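Local coordinates for protein glyceraldehyde-3-phosphate dehydrogenase (Sulfolobus solfataricus, PDB 1B7G) that oxidises D-glyceraldehyde 3-phosphate with phosphate to the acyl phosphate in glycolysis, using NADP, which it prefers, or NAD as cofactor, at residues 44-54 / 65-74; 125-136 / 310-321. The protein carries 1 engineered substitution. All blocks are in the same frame, centred on the assembly; numbering follows the deposited sequence.

Contact 1 of 2, residues 44-54 / 65-74; sequences HRRGIRIYVPQ and IPVAGTVEDL. Engineered in segment 44-54: V52 (natural residue Leu). Unlike the reference sequence in segment 44-54: I48 (reference Tyr). Unlike the reference sequence in segment 65-74: E72 (reference Asp), D73 (reference Tyr).
Y51 lies between A68 and L74, at the point where an outermost strand of the parallel sheet in the Rossmann-type nucleotide-binding domain, 50-51, runs beside the chain 65-70. The methyl of A68 sits over one face of the phenol ring, with CB 3.6 Å from the centroid and 15° off the normal. L74 brings its CB over the opposite face and sets its own CD1 beside CD1 and CE1 of Y51. The A68 and L74 CB atoms both make CH-pi contacts. The ring reaches this slot because CG of Y51 stands beside its own backbone N (chi1 -62°).

The imidazole of H44 takes a further CH-pi contact. P66 CD lies 3.4 Å above its plane, displaced toward the rim near NE2, and the two side chains meet at about a right angle. Next to it, I65 CG2 touches both H44 CB and I50 CD1. Farther along, CG2 of V52, an engineered residue, meets V67 CG2 at 3.8 Å, and F60 of helix 57-61 packs on both valines. CG and CD of P53 lie against V71 CG2.

Two backbone bonds fix the register: A68 N to I50 O, 2.8 Å, and V52 N to G69 O. One water bridges I50 N and P66 O; another joins Q54 N to E72 OE1. Helix 71-77 begins here with a capping box: D73 N donates to T70 OG1, while T70 N returns a 3.0 Å bond to D73 OD2, approaching from above the carboxylate plane, 39° out of it.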
loop_
_atom_site.group_PDB
_atom_site.type_symbol
_atom_site.label_atom_id
_atom_site.label_comp_id
_atom_site.label_asym_id
_atom_site.label_seq_id
_atom_site.Cartn_x
_atom_site.Cartn_y
_atom_site.Cartn_z
ATOM N N HIS A 44 12.446 -6.392 14.799
ATOM C CA HIS A 44 13.721 -6.375 15.445
ATOM C C HIS A 44 14.484 -5.065 15.167
ATOM O O HIS A 44 14.977 -4.447 16.109
ATOM C CB HIS A 44 14.655 -7.530 15.046
ATOM C CG HIS A 44 15.994 -7.330 15.727
ATOM N ND1 HIS A 44 16.038 -6.921 17.047
ATOM C CD2 HIS A 44 17.270 -7.421 15.309
ATOM C CE1 HIS A 44 17.306 -6.802 17.414
ATOM N NE2 HIS A 44 18.071 -7.093 16.386
ATOM N N ARG A 45 14.538 -4.679 13.907
ATOM C CA ARG A 45 15.174 -3.451 13.492
ATOM C C ARG A 45 14.526 -2.220 14.086
ATOM O O ARG A 45 15.226 -1.248 14.379
ATOM C CB ARG A 45 15.236 -3.351 11.964
ATOM C CG ARG A 45 16.290 -4.301 11.388
ATOM C CD ARG A 45 16.562 -4.014 9.925
ATOM N NE ARG A 45 17.509 -2.940 9.693
ATOM C CZ ARG A 45 17.218 -1.645 9.651
ATOM N NH1 ARG A 45 15.976 -1.209 9.814
ATOM N NH2 ARG A 45 18.196 -0.770 9.435
ATOM N N ARG A 46 13.224 -2.249 14.370
ATOM C CA ARG A 46 12.590 -1.131 15.041
ATOM C C ARG A 46 12.755 -1.186 16.553
ATOM O O ARG A 46 12.105 -0.405 17.261
ATOM C CB ARG A 46 11.097 -1.105 14.682
ATOM C CG ARG A 46 10.857 -0.621 13.260
ATOM C CD ARG A 46 9.387 -0.404 13.006
ATOM N NE ARG A 46 8.747 0.382 14.062
ATOM C CZ ARG A 46 7.464 0.218 14.394
ATOM N NH1 ARG A 46 6.707 -0.681 13.766
ATOM N NH2 ARG A 46 6.941 0.966 15.357
ATOM N N GLY A 47 13.498 -2.157 17.090
ATOM C CA GLY A 47 13.713 -2.226 18.527
ATOM C C GLY A 47 12.661 -3.001 19.296
ATOM O O GLY A 47 12.665 -3.061 20.536
ATOM N N ILE A 48 11.745 -3.641 18.554
ATOM C CA ILE A 48 10.723 -4.445 19.226
ATOM C C ILE A 48 11.323 -5.756 19.703
ATOM O O ILE A 48 11.984 -6.492 18.974
ATOM C CB ILE A 48 9.524 -4.661 18.261
ATOM C CG1 ILE A 48 8.886 -3.304 17.930
ATOM C CG2 ILE A 48 8.498 -5.571 18.930
ATOM C CD1 ILE A 48 7.927 -3.366 16.733
ATOM N N ARG A 49 11.131 -6.076 20.964
ATOM C CA ARG A 49 11.605 -7.320 21.554
ATOM C C ARG A 49 10.762 -8.498 21.055
ATOM O O ARG A 49 9.532 -8.465 21.204
ATOM C CB ARG A 49 11.486 -7.244 23.079
ATOM C CG ARG A 49 12.567 -6.346 23.700
ATOM C CD ARG A 49 12.421 -6.327 25.225
ATOM N NE ARG A 49 13.285 -5.322 25.805
ATOM C CZ ARG A 49 13.301 -4.805 27.016
ATOM N NH1 ARG A 49 12.438 -5.165 27.957
ATOM N NH2 ARG A 49 14.221 -3.884 27.296
ATOM N N ILE A 50 11.422 -9.505 20.528
ATOM C CA ILE A 50 10.761 -10.693 20.033
ATOM C C ILE A 50 10.983 -11.917 20.902
ATOM O O ILE A 50 12.106 -12.309 21.207
ATOM C CB ILE A 50 11.228 -11.048 18.607
ATOM C CG1 ILE A 50 11.035 -9.839 17.682
ATOM C CG2 ILE A 50 10.458 -12.277 18.115
ATOM C CD1 ILE A 50 11.666 -10.060 16.320
ATOM N N TYR A 51 9.884 -12.515 21.324
ATOM C CA TYR A 51 9.874 -13.696 22.164
ATOM C C TYR A 51 9.372 -14.868 21.316
ATOM O O TYR A 51 8.544 -14.645 20.418
ATOM C CB TYR A 51 9.008 -13.480 23.372
ATOM C CG TYR A 51 9.449 -12.369 24.306
ATOM C CD1 TYR A 51 9.321 -11.042 23.973
ATOM C CD2 TYR A 51 9.957 -12.691 25.569
ATOM C CE1 TYR A 51 9.720 -10.042 24.848
ATOM C CE2 TYR A 51 10.335 -11.695 26.462
ATOM C CZ TYR A 51 10.221 -10.374 26.093
ATOM O OH TYR A 51 10.595 -9.366 26.968
ATOM N N VAL A 52 9.918 -16.043 21.520
ATOM C CA VAL A 52 9.654 -17.203 20.674
ATOM C C VAL A 52 9.338 -18.432 21.516
ATOM O O VAL A 52 9.972 -18.621 22.554
ATOM C CB VAL A 52 10.923 -17.521 19.857
ATOM C CG1 VAL A 52 10.736 -18.835 19.068
ATOM C CG2 VAL A 52 11.266 -16.414 18.860
ATOM N N PRO A 53 8.444 -19.302 21.050
ATOM C CA PRO A 53 8.128 -20.522 21.767
ATOM C C PRO A 53 9.387 -21.350 21.983
ATOM O O PRO A 53 10.140 -21.591 21.047
ATOM C CB PRO A 53 7.146 -21.272 20.871
ATOM C CG PRO A 53 6.621 -20.251 19.931
ATOM C CD PRO A 53 7.662 -19.170 19.808
ATOM N N GLN A 54 9.591 -21.780 23.210
ATOM C CA GLN A 54 10.707 -22.609 23.635
ATOM C C GLN A 54 11.228 -23.558 22.572
ATOM O O GLN A 54 12.409 -23.528 22.201
ATOM C CB GLN A 54 10.234 -23.392 24.864
ATOM C CG GLN A 54 11.253 -24.211 25.615
ATOM C CD GLN A 54 10.574 -24.944 26.772
ATOM O OE1 GLN A 54 9.638 -24.397 27.364
ATOM N NE2 GLN A 54 11.029 -26.152 27.069
ATOM N N ILE A 65 18.443 -13.110 14.529
ATOM C CA ILE A 65 17.578 -12.140 15.234
ATOM C C ILE A 65 17.539 -12.589 16.681
ATOM O O ILE A 65 17.254 -13.753 16.962
ATOM C CB ILE A 65 16.166 -12.121 14.621
ATOM C CG1 ILE A 65 16.247 -11.740 13.133
ATOM C CG2 ILE A 65 15.256 -11.145 15.356
ATOM C CD1 ILE A 65 14.926 -11.924 12.395
ATOM N N PRO A 66 17.897 -11.718 17.615
ATOM C CA PRO A 66 17.896 -12.087 19.013
ATOM C C PRO A 66 16.477 -12.346 19.523
ATOM O O PRO A 66 15.567 -11.649 19.107
ATOM C CB PRO A 66 18.505 -10.876 19.709
ATOM C CG PRO A 66 18.290 -9.736 18.773
ATOM C CD PRO A 66 18.276 -10.312 17.378
ATOM N N VAL A 67 16.337 -13.237 20.475
ATOM C CA VAL A 67 15.155 -13.657 21.156
ATOM C C VAL A 67 15.174 -13.258 22.633
ATOM O O VAL A 67 15.970 -13.785 23.420
ATOM C CB VAL A 67 15.044 -15.197 21.101
ATOM C CG1 VAL A 67 13.870 -15.699 21.933
ATOM C CG2 VAL A 67 14.935 -15.699 19.680
ATOM N N ALA A 68 14.226 -12.460 23.073
ATOM C CA ALA A 68 14.170 -11.950 24.430
ATOM C C ALA A 68 13.759 -12.955 25.471
ATOM O O ALA A 68 14.052 -12.755 26.657
ATOM C CB ALA A 68 13.280 -10.713 24.453
ATOM N N GLY A 69 13.105 -14.051 25.095
ATOM C CA GLY A 69 12.660 -15.041 26.073
ATOM C C GLY A 69 11.575 -15.925 25.453
ATOM O O GLY A 69 11.312 -15.785 24.267
ATOM N N THR A 70 10.965 -16.772 26.248
ATOM C CA THR A 70 9.902 -17.645 25.762
ATOM C C THR A 70 8.594 -16.853 25.663
ATOM O O THR A 70 8.503 -15.739 26.191
ATOM C CB THR A 70 9.652 -18.795 26.769
ATOM O OG1 THR A 70 9.211 -18.189 27.998
ATOM C CG2 THR A 70 10.914 -19.600 26.993
ATOM N N VAL A 71 7.539 -17.513 25.164
ATOM C CA VAL A 71 6.239 -16.823 25.167
ATOM C C VAL A 71 5.764 -16.638 26.591
ATOM O O VAL A 71 5.274 -15.570 26.987
ATOM C CB VAL A 71 5.202 -17.590 24.317
ATOM C CG1 VAL A 71 3.884 -16.822 24.282
ATOM C CG2 VAL A 71 5.732 -17.791 22.912
ATOM N N GLU A 72 5.991 -17.643 27.439
ATOM C CA GLU A 72 5.670 -17.570 28.847
ATOM C C GLU A 72 6.351 -16.389 29.530
ATOM O O GLU A 72 5.750 -15.714 30.373
ATOM C CB GLU A 72 6.047 -18.852 29.585
ATOM C CG GLU A 72 5.085 -20.008 29.357
ATOM C CD GLU A 72 5.293 -20.683 28.016
ATOM O OE1 GLU A 72 6.234 -20.309 27.289
ATOM O OE2 GLU A 72 4.498 -21.603 27.706
ATOM N N ASP A 73 7.615 -16.153 29.204
ATOM C CA ASP A 73 8.327 -15.012 29.762
ATOM C C ASP A 73 7.569 -13.723 29.445
ATOM O O ASP A 73 7.272 -12.951 30.374
ATOM C CB ASP A 73 9.742 -14.901 29.192
ATOM C CG ASP A 73 10.654 -15.975 29.800
ATOM O OD1 ASP A 73 10.362 -16.417 30.918
ATOM O OD2 ASP A 73 11.597 -16.368 29.110
ATOM N N LEU A 74 7.265 -13.564 28.154
ATOM C CA LEU A 74 6.572 -12.380 27.643
ATOM C C LEU A 74 5.259 -12.219 28.383
ATOM O O LEU A 74 4.924 -11.151 28.873
ATOM C CB LEU A 74 6.328 -12.472 26.123
ATOM C CG LEU A 74 5.374 -11.441 25.513
ATOM C CD1 LEU A 74 5.899 -10.018 25.668
ATOM C CD2 LEU A 74 5.104 -11.696 24.025
HETATM O O HOH W 1 14.330 -9.684 20.713
HETATM O O HOH W 2 7.307 -21.483 25.297
#

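Contact 2 of 2, residues 125-136 / 310-321; sequences YNEALGKKYIRV and DAIRASMKLMSA
Three direct hydrogen bonds join Y125, G130 and K131 to helix 304-315 and the loop after it, fastening a helix of the C-terminal part of the chain against strand 133-136 of the parallel Rossmann-type sheet and the turn before that strand. The Y125 hydroxyl donates to M319 O at 2.8 Å, from above the carbonyl plane. G130 N, in the type II turn A128-K131, gives a 2.8 Å bond to A314 O with an N-H...O angle of 167°. That oxygen also accepts from K317 N, in the Schellman motif that ends the helix, and the two donors arrive from opposite faces of its plane. S315 OG, turned anti to its own backbone N (chi1 -172°), reaches K131 O at 2.6 Å in the carbonyl plane. A water adds a bridge from N126 OD1 to A321 N.

CH-pi contacts on both faces fix the rotation of the Y125 ring. A321 CA lies over one face, 3.5 Å from the centroid; A314 CB lies over the opposite face, 3.9 Å from the ring centroid.

In the aliphatic packing, I134 sets CG2 against A311 CB and lays CD1 along the helix between the carbonyl oxygen A311 O and S315 CB. V136 CG2 meets the same A311 methyl at 4.0 Å. The strand and helix segments run at 156° to each other, their axes 9.1 Å apart.

D310 and R313 pair outside the segments, with R245 and D25. The three direct bonds across the interface involve no charged group: hydroxyls and a turn amide satisfy main-chain carbonyls, and at A314 O one acceptor ties the turn to the helix's own C-terminal cap.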
loop_
_atom_site.group_PDB
_atom_site.type_symbol
_atom_site.label_atom_id
_atom_site.label_comp_id
_atom_site.label_asym_id
_atom_site.label_seq_id
_atom_site.Cartn_x
_atom_site.Cartn_y
_atom_site.Cartn_z
ATOM N N TYR A 125 -18.834 -1.966 25.497
ATOM C CA TYR A 125 -17.636 -1.756 26.335
ATOM C C TYR A 125 -18.012 -1.850 27.826
ATOM O O TYR A 125 -17.387 -2.602 28.567
ATOM C CB TYR A 125 -17.074 -0.383 26.023
ATOM C CG TYR A 125 -15.870 0.071 26.816
ATOM C CD1 TYR A 125 -15.980 0.585 28.127
ATOM C CD2 TYR A 125 -14.625 0.020 26.248
ATOM C CE1 TYR A 125 -14.835 1.003 28.794
ATOM C CE2 TYR A 125 -13.490 0.457 26.890
ATOM C CZ TYR A 125 -13.606 0.962 28.190
ATOM O OH TYR A 125 -12.456 1.390 28.810
ATOM N N ASN A 126 -19.113 -1.187 28.189
ATOM C CA ASN A 126 -19.563 -1.219 29.588
ATOM C C ASN A 126 -19.789 -2.627 30.070
ATOM O O ASN A 126 -19.420 -2.951 31.209
ATOM C CB ASN A 126 -20.776 -0.339 29.841
ATOM C CG ASN A 126 -20.523 1.121 29.664
ATOM O OD1 ASN A 126 -19.373 1.559 29.773
ATOM N ND2 ASN A 126 -21.533 1.923 29.298
ATOM N N GLU A 127 -20.356 -3.528 29.225
ATOM C CA GLU A 127 -20.545 -4.894 29.654
ATOM C C GLU A 127 -19.253 -5.652 29.792
ATOM O O GLU A 127 -19.177 -6.624 30.566
ATOM C CB GLU A 127 -21.483 -5.670 28.690
ATOM C CG GLU A 127 -22.929 -5.283 28.822
ATOM C CD GLU A 127 -23.314 -3.970 28.186
ATOM O OE1 GLU A 127 -22.511 -3.219 27.580
ATOM O OE2 GLU A 127 -24.519 -3.634 28.294
ATOM N N ALA A 128 -18.197 -5.284 29.086
ATOM C CA ALA A 128 -16.935 -5.986 29.118
ATOM C C ALA A 128 -15.965 -5.430 30.186
ATOM O O ALA A 128 -14.883 -6.016 30.328
ATOM C CB ALA A 128 -16.219 -5.915 27.757
ATOM N N LEU A 129 -16.327 -4.373 30.854
ATOM C CA LEU A 129 -15.442 -3.764 31.880
ATOM C C LEU A 129 -15.048 -4.791 32.915
ATOM O O LEU A 129 -15.903 -5.534 33.417
ATOM C CB LEU A 129 -16.155 -2.585 32.544
ATOM C CG LEU A 129 -15.995 -1.221 31.877
ATOM C CD1 LEU A 129 -16.931 -0.194 32.491
ATOM C CD2 LEU A 129 -14.548 -0.722 32.013
ATOM N N GLY A 130 -13.759 -4.992 33.146
ATOM C CA GLY A 130 -13.339 -5.964 34.176
ATOM C C GLY A 130 -13.261 -7.379 33.727
ATOM O O GLY A 130 -12.779 -8.260 34.466
ATOM N N LYS A 131 -13.722 -7.716 32.504
ATOM C CA LYS A 131 -13.599 -9.113 32.074
ATOM C C LYS A 131 -12.141 -9.421 31.849
ATOM O O LYS A 131 -11.470 -8.659 31.158
ATOM C CB LYS A 131 -14.452 -9.442 30.844
ATOM C CG LYS A 131 -15.933 -9.071 31.074
ATOM C CD LYS A 131 -16.531 -10.084 32.067
ATOM C CE LYS A 131 -18.019 -9.787 32.274
ATOM N NZ LYS A 131 -18.588 -10.682 33.316
ATOM N N LYS A 132 -11.683 -10.556 32.411
ATOM C CA LYS A 132 -10.269 -10.881 32.258
ATOM C C LYS A 132 -9.941 -11.379 30.869
ATOM O O LYS A 132 -8.774 -11.374 30.469
ATOM C CB LYS A 132 -9.881 -11.938 33.328
ATOM C CG LYS A 132 -10.019 -11.307 34.732
ATOM C CD LYS A 132 -9.928 -12.388 35.802
ATOM C CE LYS A 132 -10.250 -11.808 37.175
ATOM N NZ LYS A 132 -11.700 -11.465 37.308
ATOM N N TYR A 133 -10.923 -11.996 30.204
ATOM C CA TYR A 133 -10.757 -12.606 28.881
ATOM C C TYR A 133 -11.853 -12.103 27.963
ATOM O O TYR A 133 -13.034 -12.160 28.350
ATOM C CB TYR A 133 -10.710 -14.138 28.948
ATOM C CG TYR A 133 -9.523 -14.565 29.807
ATOM C CD1 TYR A 133 -8.218 -14.399 29.359
ATOM C CD2 TYR A 133 -9.744 -15.041 31.097
ATOM C CE1 TYR A 133 -7.133 -14.773 30.153
ATOM C CE2 TYR A 133 -8.665 -15.381 31.901
ATOM C CZ TYR A 133 -7.384 -15.230 31.437
ATOM O OH TYR A 133 -6.322 -15.573 32.263
ATOM N N ILE A 134 -11.485 -11.380 26.924
ATOM C CA ILE A 134 -12.438 -10.695 26.032
ATOM C C ILE A 134 -12.190 -11.164 24.599
ATOM O O ILE A 134 -11.036 -11.250 24.181
ATOM C CB ILE A 134 -12.242 -9.171 26.122
ATOM C CG1 ILE A 134 -12.681 -8.632 27.501
ATOM C CG2 ILE A 134 -12.993 -8.425 25.021
ATOM C CD1 ILE A 134 -12.631 -7.113 27.618
ATOM N N ARG A 135 -13.259 -11.508 23.858
ATOM C CA ARG A 135 -13.030 -11.916 22.464
ATOM C C ARG A 135 -13.439 -10.767 21.562
ATOM O O ARG A 135 -14.591 -10.340 21.620
ATOM C CB ARG A 135 -13.836 -13.163 22.049
ATOM C CG ARG A 135 -13.469 -13.564 20.592
ATOM C CD ARG A 135 -14.386 -14.735 20.154
ATOM N NE ARG A 135 -15.775 -14.281 20.116
ATOM C CZ ARG A 135 -16.734 -14.865 19.404
ATOM N NH1 ARG A 135 -16.439 -15.894 18.622
ATOM N NH2 ARG A 135 -17.954 -14.360 19.413
ATOM N N VAL A 136 -12.484 -10.122 20.903
ATOM C CA VAL A 136 -12.862 -9.079 19.949
ATOM C C VAL A 136 -13.437 -9.832 18.724
ATOM O O VAL A 136 -12.742 -10.665 18.172
ATOM C CB VAL A 136 -11.679 -8.218 19.514
ATOM C CG1 VAL A 136 -12.058 -7.358 18.300
ATOM C CG2 VAL A 136 -11.175 -7.296 20.666
ATOM N N ASP A 310 -9.303 -0.589 22.767
ATOM C CA ASP A 310 -10.376 -0.368 23.746
ATOM C C ASP A 310 -10.606 -1.553 24.641
ATOM O O ASP A 310 -10.920 -1.399 25.849
ATOM C CB ASP A 310 -11.663 0.037 23.026
ATOM C CG ASP A 310 -11.535 1.365 22.329
ATOM O OD1 ASP A 310 -10.865 2.259 22.912
ATOM O OD2 ASP A 310 -12.091 1.550 21.222
ATOM N N ALA A 311 -10.484 -2.771 24.096
ATOM C CA ALA A 311 -10.684 -3.976 24.842
ATOM C C ALA A 311 -9.669 -4.021 26.008
ATOM O O ALA A 311 -10.018 -4.524 27.080
ATOM C CB ALA A 311 -10.604 -5.252 24.022
ATOM N N ILE A 312 -8.434 -3.615 25.744
ATOM C CA ILE A 312 -7.435 -3.572 26.822
ATOM C C ILE A 312 -7.967 -2.669 27.934
ATOM O O ILE A 312 -8.014 -3.046 29.089
ATOM C CB ILE A 312 -6.085 -3.037 26.321
ATOM C CG1 ILE A 312 -5.384 -4.100 25.461
ATOM C CG2 ILE A 312 -5.197 -2.635 27.491
ATOM C CD1 ILE A 312 -4.326 -3.575 24.506
ATOM N N ARG A 313 -8.454 -1.496 27.574
ATOM C CA ARG A 313 -8.964 -0.559 28.565
ATOM C C ARG A 313 -10.160 -1.094 29.311
ATOM O O ARG A 313 -10.208 -0.931 30.547
ATOM C CB ARG A 313 -9.234 0.809 27.923
ATOM C CG ARG A 313 -7.967 1.415 27.362
ATOM C CD ARG A 313 -7.880 2.922 27.615
ATOM N NE ARG A 313 -6.664 3.465 26.995
ATOM C CZ ARG A 313 -6.552 3.805 25.716
ATOM N NH1 ARG A 313 -7.585 3.690 24.856
ATOM N NH2 ARG A 313 -5.370 4.267 25.323
ATOM N N ALA A 314 -11.106 -1.786 28.635
ATOM C CA ALA A 314 -12.233 -2.371 29.315
ATOM C C ALA A 314 -11.823 -3.445 30.325
ATOM O O ALA A 314 -12.174 -3.427 31.502
ATOM C CB ALA A 314 -13.216 -3.005 28.330
ATOM N N SER A 315 -11.076 -4.431 29.858
ATOM C CA SER A 315 -10.605 -5.520 30.674
ATOM C C SER A 315 -9.898 -5.009 31.949
ATOM O O SER A 315 -10.134 -5.542 33.026
ATOM C CB SER A 315 -9.586 -6.334 29.888
ATOM O OG SER A 315 -9.176 -7.516 30.497
ATOM N N MET A 316 -9.026 -4.015 31.778
ATOM C CA MET A 316 -8.224 -3.510 32.900
ATOM C C MET A 316 -8.908 -2.368 33.626
ATOM O O MET A 316 -8.294 -1.752 34.494
ATOM C CB MET A 316 -6.875 -3.013 32.401
ATOM C CG MET A 316 -6.053 -4.009 31.618
ATOM S SD MET A 316 -5.536 -5.418 32.614
ATOM C CE MET A 316 -4.299 -4.606 33.641
ATOM N N LYS A 317 -10.135 -2.044 33.268
ATOM C CA LYS A 317 -10.930 -1.008 33.919
ATOM C C LYS A 317 -10.149 0.297 34.006
ATOM O O LYS A 317 -10.116 0.964 35.051
ATOM C CB LYS A 317 -11.321 -1.523 35.313
ATOM C CG LYS A 317 -12.019 -2.878 35.293
ATOM C CD LYS A 317 -12.188 -3.470 36.691
ATOM C CE LYS A 317 -10.882 -4.033 37.240
ATOM N NZ LYS A 317 -11.089 -4.615 38.612
ATOM N N LEU A 318 -9.549 0.725 32.895
ATOM C CA LEU A 318 -8.708 1.921 32.917
ATOM C C LEU A 318 -9.457 3.221 32.869
ATOM O O LEU A 318 -8.963 4.215 33.423
ATOM C CB LEU A 318 -7.683 1.885 31.775
ATOM C CG LEU A 318 -6.722 0.714 31.760
ATOM C CD1 LEU A 318 -5.754 0.817 30.586
ATOM C CD2 LEU A 318 -5.923 0.604 33.069
ATOM N N MET A 319 -10.626 3.257 32.229
ATOM C CA MET A 319 -11.372 4.482 32.021
ATOM C C MET A 319 -12.713 4.200 31.327
ATOM O O MET A 319 -13.023 3.043 31.045
ATOM C CB MET A 319 -10.577 5.461 31.149
ATOM C CG MET A 319 -10.306 4.889 29.740
ATOM S SD MET A 319 -9.271 6.034 28.812
ATOM C CE MET A 319 -7.677 5.737 29.540
ATOM N N SER A 320 -13.492 5.230 31.098
ATOM C CA SER A 320 -14.842 5.045 30.575
ATOM C C SER A 320 -14.763 4.619 29.097
ATOM O O SER A 320 -13.709 4.823 28.519
ATOM C CB SER A 320 -15.664 6.304 30.733
ATOM O OG SER A 320 -15.345 7.315 29.789
ATOM N N ALA A 321 -15.900 4.182 28.547
ATOM C CA ALA A 321 -16.008 3.795 27.152
ATOM C C ALA A 321 -15.646 4.979 26.269
ATOM O O ALA A 321 -14.849 4.925 25.336
ATOM C CB ALA A 321 -17.442 3.344 26.840
HETATM O O HOH W 3 -17.966 3.564 30.460
#

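Contacts 1 and 2 both reach the parallel sheet of the nucleotide-binding domain, but at different places: 50-51 is its outermost strand on one side, whereas 133-136 is next to the outermost strand, 118-119, on the other. Their centres lie 27 Å apart and their nearest atoms about 12 Å, so they do not touch. Contact 1 is local in sequence and away from the known substrate and cofactor sites. Contact 2 joins segments 174 residues apart at their closest ends and comes closer to the active site: the V136 side chain is about 8 Å from that of S138, a residue of the inorganic phosphate site, and about 8 Å from that of I12, which probably binds NAD.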